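Long-range contacts in alpha-1,2-Mannosidase (Trichoderma reesei, PDB 1HCU), which probably trims alpha-1,2-linked mannose residues from high-mannose N-glycans, as a calcium-dependent member of glycosyl hydrolase family 47: residues N52-S57 with I103-G108; D60-A65 with L110-L115; A65-D70 with G118-L123; Q79-I84 with N131-Q136; A457-Y462 with A487-I492. One frame throughout, in Å; residues are numbered along the deposited sequence.

Contact 1: residues N52-S57 with I103-G108; sequences NGWGSS and IRYLGG
W54 and Y105 form an edge-to-face (T-shaped) aromatic pair, with the benzo edge of the indole turned toward the face of the phenol. The planes stand at 86° and the ring centroids are 5.6 Å apart. The closest ring atoms are W54 CE3 and Y105 CE1, at 3.7 Å, while the methylene CB of W54 lies still nearer, 3.4 Å from Y105 CZ. Y105 has CG anti to its carbonyl carbon (chi1 -67°), and its long flat ring carries the hydroxyl across to the turn that leads into helix 56-67. There OH lies 3.0 Å from S56 N, a close approach at a poor angle for a hydrogen bond. The actual partner of the hydroxyl is the carbonyl O of R51, just before the turn.

One residue before Y105 on helix 98-117, R104 lays its CD 3.5 Å from S56 OG. Its extended chain then runs on to S451 OG, bonded by NE, and to the predicted proton donor E100, which forms a salt bridge with NH1. In the second shell D38 shapes the turn by accepting bonds from the backbone N-H groups of G53, G55 and S56. G55, the N-cap, has a positive phi that glycine tolerates well. Tyrosine thus suits a buried place with two demands: its ring offers the indole edge a pi face, and its hydroxyl gives its proton to R51 O.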
# COMPACT_ATOMS: atom_id res chain seq x y z
N ASN A 52 -17.73 0.78 4.00
CA ASN A 52 -18.82 0.20 4.78
C ASN A 52 -19.26 1.00 6.02
O ASN A 52 -19.97 0.48 6.87
CB ASN A 52 -18.43 -1.23 5.19
CG ASN A 52 -18.14 -2.11 3.99
OD1 ASN A 52 -19.01 -2.36 3.18
ND2 ASN A 52 -16.89 -2.56 3.87
N GLY A 53 -18.84 2.26 6.10
CA GLY A 53 -19.24 3.10 7.21
C GLY A 53 -18.71 2.78 8.60
O GLY A 53 -19.33 3.14 9.60
N TRP A 54 -17.56 2.11 8.67
CA TRP A 54 -16.97 1.78 9.95
C TRP A 54 -16.01 2.87 10.45
O TRP A 54 -15.47 2.76 11.55
CB TRP A 54 -16.24 0.43 9.89
CG TRP A 54 -17.18 -0.76 9.85
CD1 TRP A 54 -18.28 -0.97 10.65
CD2 TRP A 54 -17.08 -1.91 9.00
NE1 TRP A 54 -18.87 -2.17 10.34
CE2 TRP A 54 -18.16 -2.77 9.33
CE3 TRP A 54 -16.20 -2.30 7.99
CZ2 TRP A 54 -18.37 -4.00 8.69
CZ3 TRP A 54 -16.41 -3.52 7.34
CH2 TRP A 54 -17.49 -4.36 7.70
N GLY A 55 -15.81 3.92 9.66
CA GLY A 55 -14.91 4.99 10.09
C GLY A 55 -13.50 4.81 9.56
O GLY A 55 -12.51 4.95 10.29
N SER A 56 -13.41 4.50 8.27
CA SER A 56 -12.16 4.26 7.58
C SER A 56 -11.01 5.23 7.93
O SER A 56 -9.98 4.81 8.47
CB SER A 56 -12.42 4.29 6.07
OG SER A 56 -11.31 3.83 5.34
N SER A 57 -11.19 6.52 7.64
CA SER A 57 -10.15 7.51 7.93
C SER A 57 -9.68 7.53 9.39
O SER A 57 -8.50 7.77 9.65
CB SER A 57 -10.61 8.91 7.52
OG SER A 57 -10.74 9.02 6.12
N ILE A 103 -6.69 -4.80 4.95
CA ILE A 103 -5.52 -3.93 5.00
C ILE A 103 -5.73 -2.63 5.78
O ILE A 103 -4.79 -2.13 6.42
CB ILE A 103 -5.01 -3.60 3.56
CG1 ILE A 103 -6.02 -2.71 2.83
CG2 ILE A 103 -4.79 -4.90 2.78
CD1 ILE A 103 -5.55 -2.25 1.45
N ARG A 104 -6.95 -2.10 5.75
CA ARG A 104 -7.24 -0.85 6.47
C ARG A 104 -7.64 -1.06 7.93
O ARG A 104 -6.94 -0.66 8.85
CB ARG A 104 -8.35 -0.07 5.77
CG ARG A 104 -7.98 0.58 4.45
CD ARG A 104 -9.09 1.52 4.01
NE ARG A 104 -8.79 2.19 2.75
CZ ARG A 104 -8.55 1.55 1.61
NH1 ARG A 104 -8.59 0.22 1.58
NH2 ARG A 104 -8.28 2.23 0.51
N TYR A 105 -8.79 -1.70 8.14
CA TYR A 105 -9.30 -1.91 9.48
C TYR A 105 -8.49 -2.88 10.34
O TYR A 105 -7.95 -2.50 11.38
CB TYR A 105 -10.76 -2.35 9.39
CG TYR A 105 -11.66 -1.26 8.87
CD1 TYR A 105 -12.28 -1.36 7.62
CD2 TYR A 105 -11.93 -0.12 9.64
CE1 TYR A 105 -13.15 -0.35 7.16
CE2 TYR A 105 -12.79 0.88 9.19
CZ TYR A 105 -13.40 0.76 7.96
OH TYR A 105 -14.30 1.73 7.55
N LEU A 106 -8.39 -4.12 9.90
CA LEU A 106 -7.64 -5.11 10.63
C LEU A 106 -6.18 -4.63 10.78
O LEU A 106 -5.62 -4.65 11.88
CB LEU A 106 -7.71 -6.45 9.87
CG LEU A 106 -7.28 -7.68 10.65
CD1 LEU A 106 -8.07 -7.72 11.96
CD2 LEU A 106 -7.50 -8.95 9.83
N GLY A 107 -5.59 -4.17 9.69
CA GLY A 107 -4.22 -3.68 9.75
C GLY A 107 -4.08 -2.49 10.68
O GLY A 107 -3.17 -2.44 11.51
N GLY A 108 -4.98 -1.52 10.53
CA GLY A 108 -4.93 -0.33 11.37
C GLY A 108 -5.07 -0.61 12.85
O GLY A 108 -4.38 0.00 13.67

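Contact 2: residues D60-A65 with L110-L115; sequences DGLDTA and LSAYDL
D63 on helix 56-67 faces S111 and A112 on helix 98-117, and has the largest buried surface. Its CG sits in the crowded position between the backbone N and the carbonyl carbon (chi1 64°), and the carboxylate lies beside S111, with OD1 2.9 Å from S111 OG. That hydroxyl also has G107 O and G108 O of its own helix as possible acceptors, so its proton is not settled. The firmer partners of the carboxylate lie outside the two helices: H488 bonds OD1, and K459 forms a salt bridge with OD2. An aspartate here can therefore be buried and still have both oxygens satisfied. Its CB methylene serves the apolar side, 3.9 Å from L115 CD1.

A112, the second most covered, is small enough to let the backbones come close, its CA only 5.0 Å from that of D63. L62 CD2 meets its methyl, 3.5 Å from A112 CB. The helix axes approach to 8.7 Å and run nearly the same way, 25° apart. Two near-parallel helices with helix 71-80 between them in sequence, joined by a buried aspartate-serine pair flanked by A112, L62 and L115, belong to the (alpha/alpha)7 barrel of family 47.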
# COMPACT_ATOMS: atom_id res chain seq x y z
N ASP A 60 -7.51 4.17 9.87
CA ASP A 60 -6.34 4.23 9.01
C ASP A 60 -5.31 5.27 9.48
O ASP A 60 -4.11 5.08 9.31
CB ASP A 60 -6.78 4.54 7.58
CG ASP A 60 -6.31 3.50 6.58
OD1 ASP A 60 -5.93 2.39 7.02
OD2 ASP A 60 -6.34 3.77 5.36
N GLY A 61 -5.78 6.36 10.10
CA GLY A 61 -4.85 7.39 10.56
C GLY A 61 -4.37 7.25 12.00
O GLY A 61 -3.41 7.91 12.42
N LEU A 62 -5.02 6.37 12.75
CA LEU A 62 -4.68 6.15 14.15
C LEU A 62 -3.19 5.94 14.43
O LEU A 62 -2.61 6.63 15.26
CB LEU A 62 -5.48 4.96 14.69
CG LEU A 62 -5.20 4.51 16.12
CD1 LEU A 62 -5.35 5.68 17.07
CD2 LEU A 62 -6.16 3.37 16.50
N ASP A 63 -2.56 4.99 13.74
CA ASP A 63 -1.15 4.74 14.00
C ASP A 63 -0.25 5.87 13.53
O ASP A 63 0.81 6.11 14.11
CB ASP A 63 -0.71 3.40 13.39
CG ASP A 63 -0.81 3.37 11.88
OD1 ASP A 63 -0.39 2.34 11.31
OD2 ASP A 63 -1.29 4.35 11.26
N THR A 64 -0.66 6.58 12.49
CA THR A 64 0.14 7.70 12.01
C THR A 64 0.15 8.74 13.13
O THR A 64 1.19 9.33 13.44
CB THR A 64 -0.45 8.31 10.72
OG1 THR A 64 -0.45 7.32 9.68
CG2 THR A 64 0.38 9.51 10.27
N ALA A 65 -1.01 8.94 13.77
CA ALA A 65 -1.14 9.89 14.87
C ALA A 65 -0.28 9.47 16.05
O ALA A 65 0.22 10.32 16.79
CB ALA A 65 -2.60 9.99 15.30
N LEU A 110 -4.46 -3.55 14.40
CA LEU A 110 -3.32 -4.33 14.85
C LEU A 110 -2.03 -3.52 14.98
O LEU A 110 -1.26 -3.72 15.92
CB LEU A 110 -3.10 -5.53 13.91
CG LEU A 110 -3.64 -6.90 14.32
CD1 LEU A 110 -5.07 -6.82 14.81
CD2 LEU A 110 -3.55 -7.83 13.12
N SER A 111 -1.78 -2.60 14.05
CA SER A 111 -0.57 -1.79 14.13
C SER A 111 -0.66 -0.87 15.34
O SER A 111 0.30 -0.70 16.09
CB SER A 111 -0.35 -0.98 12.84
OG SER A 111 -1.41 -0.07 12.61
N ALA A 112 -1.84 -0.27 15.54
CA ALA A 112 -2.05 0.61 16.68
C ALA A 112 -1.85 -0.20 17.96
O ALA A 112 -1.24 0.26 18.92
CB ALA A 112 -3.45 1.20 16.64
N TYR A 113 -2.37 -1.42 17.97
CA TYR A 113 -2.24 -2.26 19.15
C TYR A 113 -0.76 -2.55 19.44
O TYR A 113 -0.30 -2.38 20.57
CB TYR A 113 -3.01 -3.57 18.94
CG TYR A 113 -3.00 -4.49 20.14
CD1 TYR A 113 -3.77 -4.22 21.27
CD2 TYR A 113 -2.21 -5.63 20.13
CE1 TYR A 113 -3.74 -5.08 22.37
CE2 TYR A 113 -2.18 -6.49 21.20
CZ TYR A 113 -2.94 -6.22 22.31
OH TYR A 113 -2.84 -7.08 23.37
N ASP A 114 -0.01 -2.96 18.42
CA ASP A 114 1.41 -3.25 18.60
C ASP A 114 2.21 -2.03 19.03
O ASP A 114 3.12 -2.14 19.85
CB ASP A 114 2.01 -3.85 17.32
CG ASP A 114 1.70 -5.34 17.15
OD1 ASP A 114 1.46 -6.01 18.17
OD2 ASP A 114 1.72 -5.83 16.01
N LEU A 115 1.89 -0.86 18.50
CA LEU A 115 2.61 0.34 18.88
C LEU A 115 2.29 0.78 20.31
O LEU A 115 3.19 1.06 21.10
CB LEU A 115 2.31 1.48 17.90
CG LEU A 115 2.80 1.29 16.45
CD1 LEU A 115 2.32 2.45 15.59
CD2 LEU A 115 4.31 1.19 16.41

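Contact 3: residues A65-D70 with G118-L123; sequences AILMGD and GPFSSL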
# COMPACT_ATOMS: atom_id res chain seq x y z
N ALA A 65 -1.01 8.94 13.77
CA ALA A 65 -1.14 9.89 14.87
C ALA A 65 -0.28 9.47 16.05
O ALA A 65 0.22 10.32 16.79
CB ALA A 65 -2.60 9.99 15.30
N ILE A 66 -0.11 8.17 16.23
CA ILE A 66 0.70 7.66 17.33
C ILE A 66 2.18 7.97 17.10
O ILE A 66 2.86 8.43 18.01
CB ILE A 66 0.52 6.13 17.50
CG1 ILE A 66 -0.87 5.83 18.05
CG2 ILE A 66 1.58 5.58 18.45
CD1 ILE A 66 -1.19 4.36 18.07
N LEU A 67 2.66 7.71 15.89
CA LEU A 67 4.07 7.94 15.55
C LEU A 67 4.44 9.42 15.56
O LEU A 67 5.61 9.78 15.70
CB LEU A 67 4.39 7.35 14.18
CG LEU A 67 4.12 5.85 14.00
CD1 LEU A 67 4.41 5.44 12.56
CD2 LEU A 67 4.99 5.05 14.96
N MET A 68 3.44 10.28 15.41
CA MET A 68 3.65 11.72 15.39
C MET A 68 3.55 12.32 16.79
O MET A 68 3.83 13.50 16.99
CB MET A 68 2.64 12.41 14.48
CG MET A 68 2.84 12.12 13.00
SD MET A 68 1.52 12.81 11.99
CE MET A 68 2.33 12.96 10.39
N GLY A 69 3.15 11.51 17.76
CA GLY A 69 3.03 12.02 19.12
C GLY A 69 1.78 12.85 19.34
O GLY A 69 1.74 13.71 20.23
N ASP A 70 0.74 12.61 18.54
CA ASP A 70 -0.51 13.34 18.67
C ASP A 70 -1.44 12.70 19.68
O ASP A 70 -2.46 12.10 19.34
CB ASP A 70 -1.21 13.43 17.32
CG ASP A 70 -0.40 14.17 16.30
OD1 ASP A 70 0.55 14.88 16.72
OD2 ASP A 70 -0.69 14.06 15.09
N GLY A 118 3.95 -1.47 22.62
CA GLY A 118 5.39 -1.53 22.46
C GLY A 118 6.11 -0.24 22.77
O GLY A 118 5.94 0.34 23.85
N PRO A 119 6.93 0.26 21.83
CA PRO A 119 7.72 1.49 21.98
C PRO A 119 6.95 2.81 21.96
O PRO A 119 7.56 3.87 22.00
CB PRO A 119 8.70 1.39 20.82
CG PRO A 119 7.83 0.82 19.74
CD PRO A 119 7.06 -0.28 20.47
N PHE A 120 5.63 2.75 21.89
CA PHE A 120 4.82 3.96 21.89
C PHE A 120 3.70 3.87 22.90
O PHE A 120 2.70 4.57 22.78
CB PHE A 120 4.22 4.23 20.50
CG PHE A 120 5.23 4.70 19.48
CD1 PHE A 120 6.10 3.79 18.89
CD2 PHE A 120 5.33 6.04 19.15
CE1 PHE A 120 7.07 4.22 17.99
CE2 PHE A 120 6.30 6.49 18.25
CZ PHE A 120 7.17 5.57 17.67
N SER A 121 3.87 3.02 23.91
CA SER A 121 2.85 2.84 24.94
C SER A 121 2.51 4.09 25.73
O SER A 121 1.43 4.19 26.32
CB SER A 121 3.28 1.73 25.89
OG SER A 121 4.49 2.06 26.53
N SER A 122 3.43 5.05 25.76
CA SER A 122 3.22 6.30 26.48
C SER A 122 2.05 7.11 25.90
O SER A 122 1.34 7.81 26.63
CB SER A 122 4.49 7.15 26.47
OG SER A 122 4.78 7.60 25.16
N LEU A 123 1.86 7.01 24.58
CA LEU A 123 0.78 7.74 23.91
C LEU A 123 -0.62 7.24 24.26
O LEU A 123 -1.60 7.60 23.61
CB LEU A 123 0.98 7.70 22.39
CG LEU A 123 1.89 8.78 21.80
CD1 LEU A 123 2.99 8.14 20.96
CD2 LEU A 123 1.07 9.75 20.97
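A65 and L123 meet at the edge of this contact, where A65 O is 4.3 Å from L123 CD2. The same carbonyl accepts a bond from D70 N, the long bond of the turn that ends helix 56-67. Next, I66 turns its CG2 branch, anti to the backbone N, to the loop that follows helix 98-117: CG2 lies 3.6 Å from F120 CB and 3.9 Å from L123 CD1. A beta-branched residue suits this place, since CG2 is held close to the helix backbone and touches both side chains of the loop.

L67 starts out pointing away from the loop, but its end returns. CD2 rests over one face of the F120 ring, 3.8 Å from the centroid and 23° off the normal, a CH-pi contact. An alanine in place of F120 would keep the CB that I66 touches, but loss of the ring would probably leave L67 CD2 without its CH-pi partner and open a gap beside L115, which also packs on this ring.

At G69 the chain leaves the helix with positive phi, a conformation natural to glycine. L123 is the residue most covered here: its CD1 lies at the edge of the F120 ring, in plane, while CD2 rests 3.5 Å from G69 CA and also lies near D70 N. The bonds D70 N to A65 O and G69 N to I66 O make this a Schellman motif, covered by an inter-helix loop through F120 and L123, apolar packing on the periphery of the barrel.

Contact 4: residues Q79-I84 with N131-Q136; sequences QYVPQI and NSLLRQ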
# COMPACT_ATOMS: atom_id res chain seq x y z
N GLN A 79 -11.30 6.28 21.95
CA GLN A 79 -12.61 6.33 22.60
C GLN A 79 -13.70 5.86 21.65
O GLN A 79 -14.75 5.36 22.07
CB GLN A 79 -12.91 7.76 23.05
CG GLN A 79 -11.97 8.29 24.10
CD GLN A 79 -12.42 7.96 25.50
OE1 GLN A 79 -12.62 6.80 25.85
NE2 GLN A 79 -12.61 8.99 26.32
N TYR A 80 -13.45 6.03 20.35
CA TYR A 80 -14.40 5.65 19.32
C TYR A 80 -14.38 4.15 18.97
O TYR A 80 -15.45 3.55 18.78
CB TYR A 80 -14.12 6.47 18.06
CG TYR A 80 -14.88 6.02 16.83
CD1 TYR A 80 -14.19 5.56 15.70
CD2 TYR A 80 -16.27 6.06 16.78
CE1 TYR A 80 -14.87 5.15 14.56
CE2 TYR A 80 -16.97 5.64 15.65
CZ TYR A 80 -16.26 5.19 14.54
OH TYR A 80 -16.93 4.79 13.41
N VAL A 81 -13.19 3.55 18.91
CA VAL A 81 -13.06 2.13 18.56
C VAL A 81 -14.10 1.19 19.17
O VAL A 81 -14.73 0.42 18.46
CB VAL A 81 -11.63 1.58 18.90
CG1 VAL A 81 -11.55 0.09 18.58
CG2 VAL A 81 -10.58 2.34 18.09
N PRO A 82 -14.28 1.24 20.51
CA PRO A 82 -15.27 0.37 21.17
C PRO A 82 -16.69 0.58 20.65
O PRO A 82 -17.53 -0.30 20.77
CB PRO A 82 -15.15 0.77 22.64
CG PRO A 82 -13.75 1.25 22.77
CD PRO A 82 -13.55 2.04 21.50
N GLN A 83 -16.96 1.75 20.08
CA GLN A 83 -18.29 2.06 19.56
C GLN A 83 -18.57 1.44 18.20
O GLN A 83 -19.72 1.23 17.86
CB GLN A 83 -18.49 3.57 19.47
CG GLN A 83 -18.72 4.25 20.80
CD GLN A 83 -18.53 5.75 20.71
OE1 GLN A 83 -17.41 6.26 20.79
NE2 GLN A 83 -19.63 6.48 20.52
N ILE A 84 -17.53 1.17 17.42
CA ILE A 84 -17.76 0.60 16.10
C ILE A 84 -18.44 -0.77 16.19
O ILE A 84 -18.16 -1.56 17.10
CB ILE A 84 -16.44 0.43 15.30
CG1 ILE A 84 -15.69 1.75 15.22
CG2 ILE A 84 -16.77 -0.07 13.90
CD1 ILE A 84 -14.26 1.62 14.70
N ASN A 131 -6.85 -2.51 24.68
CA ASN A 131 -7.34 -3.88 24.50
C ASN A 131 -8.49 -3.96 23.49
O ASN A 131 -8.65 -4.98 22.82
CB ASN A 131 -7.82 -4.47 25.83
CG ASN A 131 -6.69 -4.77 26.79
OD1 ASN A 131 -5.51 -4.53 26.49
ND2 ASN A 131 -7.03 -5.29 27.97
N SER A 132 -9.29 -2.90 23.40
CA SER A 132 -10.41 -2.88 22.46
C SER A 132 -9.94 -3.07 21.02
O SER A 132 -10.59 -3.76 20.23
CB SER A 132 -11.19 -1.56 22.56
OG SER A 132 -11.94 -1.50 23.76
N LEU A 133 -8.80 -2.46 20.69
CA LEU A 133 -8.25 -2.57 19.34
C LEU A 133 -8.17 -4.04 18.95
O LEU A 133 -8.70 -4.44 17.91
CB LEU A 133 -6.86 -1.93 19.28
CG LEU A 133 -6.73 -0.44 19.63
CD1 LEU A 133 -5.26 -0.04 19.75
CD2 LEU A 133 -7.42 0.41 18.57
N LEU A 134 -7.52 -4.84 19.78
CA LEU A 134 -7.38 -6.26 19.49
C LEU A 134 -8.72 -6.98 19.51
O LEU A 134 -9.01 -7.81 18.64
CB LEU A 134 -6.41 -6.93 20.48
CG LEU A 134 -6.21 -8.44 20.37
CD1 LEU A 134 -5.86 -8.83 18.94
CD2 LEU A 134 -5.11 -8.88 21.32
N ARG A 135 -9.57 -6.67 20.50
CA ARG A 135 -10.87 -7.32 20.57
C ARG A 135 -11.68 -7.03 19.32
O ARG A 135 -12.27 -7.93 18.73
CB ARG A 135 -11.65 -6.84 21.80
CG ARG A 135 -11.12 -7.37 23.12
N GLN A 136 -11.71 -5.76 18.92
CA GLN A 136 -12.46 -5.38 17.73
C GLN A 136 -11.90 -6.03 16.46
O GLN A 136 -12.65 -6.36 15.55
CB GLN A 136 -12.51 -3.85 17.59
CG GLN A 136 -13.50 -3.17 18.54
CD GLN A 136 -14.95 -3.24 18.05
OE1 GLN A 136 -15.61 -2.22 17.88
NE2 GLN A 136 -15.44 -4.45 17.82
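Q136 and V81 lie alongside each other, pointing opposite ways, where helix 127-144 of the (alpha/alpha)7 barrel packs against the short 3-10 turn 81-83, which follows helix 71-80. Followed outward, Q136 begins with CB, 4.2 Å from V81 CG1. CG comes nearer, 3.8 Å from that same V81 CG1, so the aliphatic half of the glutamine is spent on the valine methyl. The chain then bends (chi2 -79°), setting CD 3.7 Å from V81 O. The carbonyl O of I84 lies equally near CD, so two backbone carbonyls lie close to this carbon. An alanine in place of Q136 would keep CB but remove the methylene and the amide, which would probably leave V81 CG1 less covered and the carbonyls of V81 and I84 without this polar neighbour.

The valine is shared. Its other methyl, CG2, stands 3.7 Å from L133 CD2, the two side chains crossing at about a right angle. L109 of helix 98-117 packs on both, closing the buried side, where branched aliphatic residues fit well.

Toward the surface P82 continues the turn, with an N-linked glycan about 5 Å from its side chain at the nearest atoms. Its rigid ring meets S132, whose hydroxyl is bonded back to T128 O one helical turn earlier. A serine is small enough there to let the ring in, with P82 CG 3.4 Å from S132 OG.

Contact 5: residues A457-Y462 with A487-I492; sequences ALKYAY and AHPFSI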
# COMPACT_ATOMS: atom_id res chain seq x y z
N ALA A 457 0.58 8.17 2.76
CA ALA A 457 1.29 9.32 2.25
C ALA A 457 1.91 10.16 3.37
O ALA A 457 3.10 10.44 3.35
CB ALA A 457 0.38 10.17 1.39
N LEU A 458 1.10 10.55 4.35
CA LEU A 458 1.60 11.38 5.45
C LEU A 458 2.54 10.63 6.40
O LEU A 458 3.41 11.23 7.03
CB LEU A 458 0.42 12.00 6.22
CG LEU A 458 -0.38 13.06 5.43
CD1 LEU A 458 -1.60 13.53 6.25
CD2 LEU A 458 0.51 14.25 5.12
N LYS A 459 2.36 9.32 6.49
CA LYS A 459 3.19 8.47 7.34
C LYS A 459 4.61 8.36 6.76
O LYS A 459 5.59 8.63 7.45
CB LYS A 459 2.54 7.08 7.46
CG LYS A 459 3.40 6.03 8.15
CD LYS A 459 3.03 5.85 9.60
CE LYS A 459 2.20 4.58 9.84
NZ LYS A 459 0.83 4.60 9.24
N TYR A 460 4.73 7.95 5.50
CA TYR A 460 6.06 7.82 4.91
C TYR A 460 6.76 9.17 4.80
O TYR A 460 7.97 9.26 5.05
CB TYR A 460 5.98 7.15 3.53
CG TYR A 460 5.61 5.67 3.58
CD1 TYR A 460 6.40 4.75 4.28
CD2 TYR A 460 4.45 5.21 2.97
CE1 TYR A 460 6.04 3.40 4.36
CE2 TYR A 460 4.08 3.86 3.04
CZ TYR A 460 4.88 2.97 3.73
OH TYR A 460 4.50 1.64 3.82
N ALA A 461 6.02 10.22 4.44
CA ALA A 461 6.59 11.55 4.31
C ALA A 461 7.19 12.01 5.64
O ALA A 461 8.29 12.57 5.69
CB ALA A 461 5.52 12.54 3.85
N TYR A 462 6.47 11.75 6.73
CA TYR A 462 6.93 12.11 8.05
C TYR A 462 8.16 11.32 8.50
O TYR A 462 9.16 11.90 8.94
CB TYR A 462 5.81 11.89 9.05
CG TYR A 462 6.22 12.17 10.47
CD1 TYR A 462 6.42 13.47 10.90
CD2 TYR A 462 6.42 11.13 11.37
CE1 TYR A 462 6.82 13.74 12.19
CE2 TYR A 462 6.83 11.39 12.67
CZ TYR A 462 7.03 12.70 13.07
OH TYR A 462 7.42 12.97 14.35
N ALA A 487 0.58 0.72 5.02
CA ALA A 487 1.52 1.40 5.90
C ALA A 487 1.24 1.20 7.39
O ALA A 487 1.52 2.09 8.19
CB ALA A 487 1.53 2.89 5.58
N HIS A 488 0.69 0.05 7.76
CA HIS A 488 0.43 -0.24 9.17
C HIS A 488 1.50 -1.22 9.66
O HIS A 488 1.49 -2.39 9.29
CB HIS A 488 -0.97 -0.84 9.37
CG HIS A 488 -2.07 0.09 8.95
ND1 HIS A 488 -2.14 1.40 9.38
CD2 HIS A 488 -3.13 -0.10 8.13
CE1 HIS A 488 -3.19 1.98 8.83
NE2 HIS A 488 -3.80 1.10 8.07
N PRO A 489 2.43 -0.75 10.49
CA PRO A 489 3.53 -1.56 11.03
C PRO A 489 3.15 -2.56 12.13
O PRO A 489 2.56 -2.17 13.14
CB PRO A 489 4.50 -0.51 11.54
CG PRO A 489 3.57 0.54 12.07
CD PRO A 489 2.55 0.65 10.95
N PHE A 490 3.49 -3.83 11.94
CA PHE A 490 3.20 -4.87 12.93
C PHE A 490 4.52 -5.35 13.53
O PHE A 490 5.54 -5.35 12.85
CB PHE A 490 2.54 -6.08 12.25
CG PHE A 490 1.26 -5.77 11.55
CD1 PHE A 490 0.85 -6.54 10.47
CD2 PHE A 490 0.46 -4.72 11.97
CE1 PHE A 490 -0.35 -6.25 9.81
CE2 PHE A 490 -0.73 -4.43 11.33
CZ PHE A 490 -1.14 -5.19 10.25
N SER A 491 4.51 -5.75 14.80
CA SER A 491 5.74 -6.28 15.41
C SER A 491 5.92 -7.65 14.78
O SER A 491 4.94 -8.33 14.49
CB SER A 491 5.60 -6.45 16.92
OG SER A 491 5.50 -5.21 17.59
N ILE A 492 7.17 -8.07 14.58
CA ILE A 492 7.44 -9.38 14.00
C ILE A 492 7.27 -10.45 15.08
O ILE A 492 7.43 -10.18 16.26
CB ILE A 492 8.87 -9.46 13.41
CG1 ILE A 492 9.91 -9.46 14.53
CG2 ILE A 492 9.09 -8.28 12.46
CD1 ILE A 492 11.33 -9.69 14.06
O HOH W 1 2.40 0.56 2.45
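K459 of helix 451-465 reaches A487, two residues before strand 489-491 of the C-terminal beta-hairpin, the element that in family 47 enzymes closes one end of the (alpha/alpha)7 barrel. The polar link is a hydrogen bond from K459 NZ to A487 O, 2.8 Å long. It meets the carbonyl at 147°, with the donor tilted 32° from the carbonyl plane. The lysine starts with CG anti to the backbone N and then bends at each later torsion, a path that a long flexible chain can take without leaving the core.

K459 NZ has further acceptors, T64 OG1 and A455 O, which would help to stabilise the buried ammonium. H488 ND1 lies 4.4 Å from K459 NZ, and H488 NE2 bonds D60 OD1. The carboxylates around H488 may favour a protonated imidazole, though the nearby ammonium of K459 would oppose it.

Apolar packing is modest, and the small A487 and the rigid P489 suit it. The methyl CB of A487 lies 3.7 Å from Y460 CE2, and P489 CD is 4.1 Å from K459 CE as the two side chains cross.

A water makes the remaining link. The Y460 side chain is about 7 Å from a bound calcium ion at the nearest atoms, and T485 is a calcium-binding residue in a structure of this protein. The water takes a weak bond from A487 N, 3.2 Å away. It also stands at the edge of the Y460 ring, in its plane, 2.7 Å from Y460 OH.

Overall arrangement
From the N terminus, the turn into helix 56-67 opens contact 1, the helix itself and its end open contacts 2 and 3, and the end of helix 71-80 opens contact 4. They close in the same order on helix 98-117, on the loop after it and on helix 127-144, so the four cross one another and none nests. Contact 1 joins the start of helix 56-67 to helix 98-117, contact 2 continues along the pair, and contact 3 finishes it, sharing A65 with contact 2. Contact 4 ties in the helices that follow, touching contact 1 through Y80 OH and W54 O. Contact 5 comes in series, closing a separate loop of 24 residues; it touches contact 2, joining the C-terminal hairpin to the N-terminal helices.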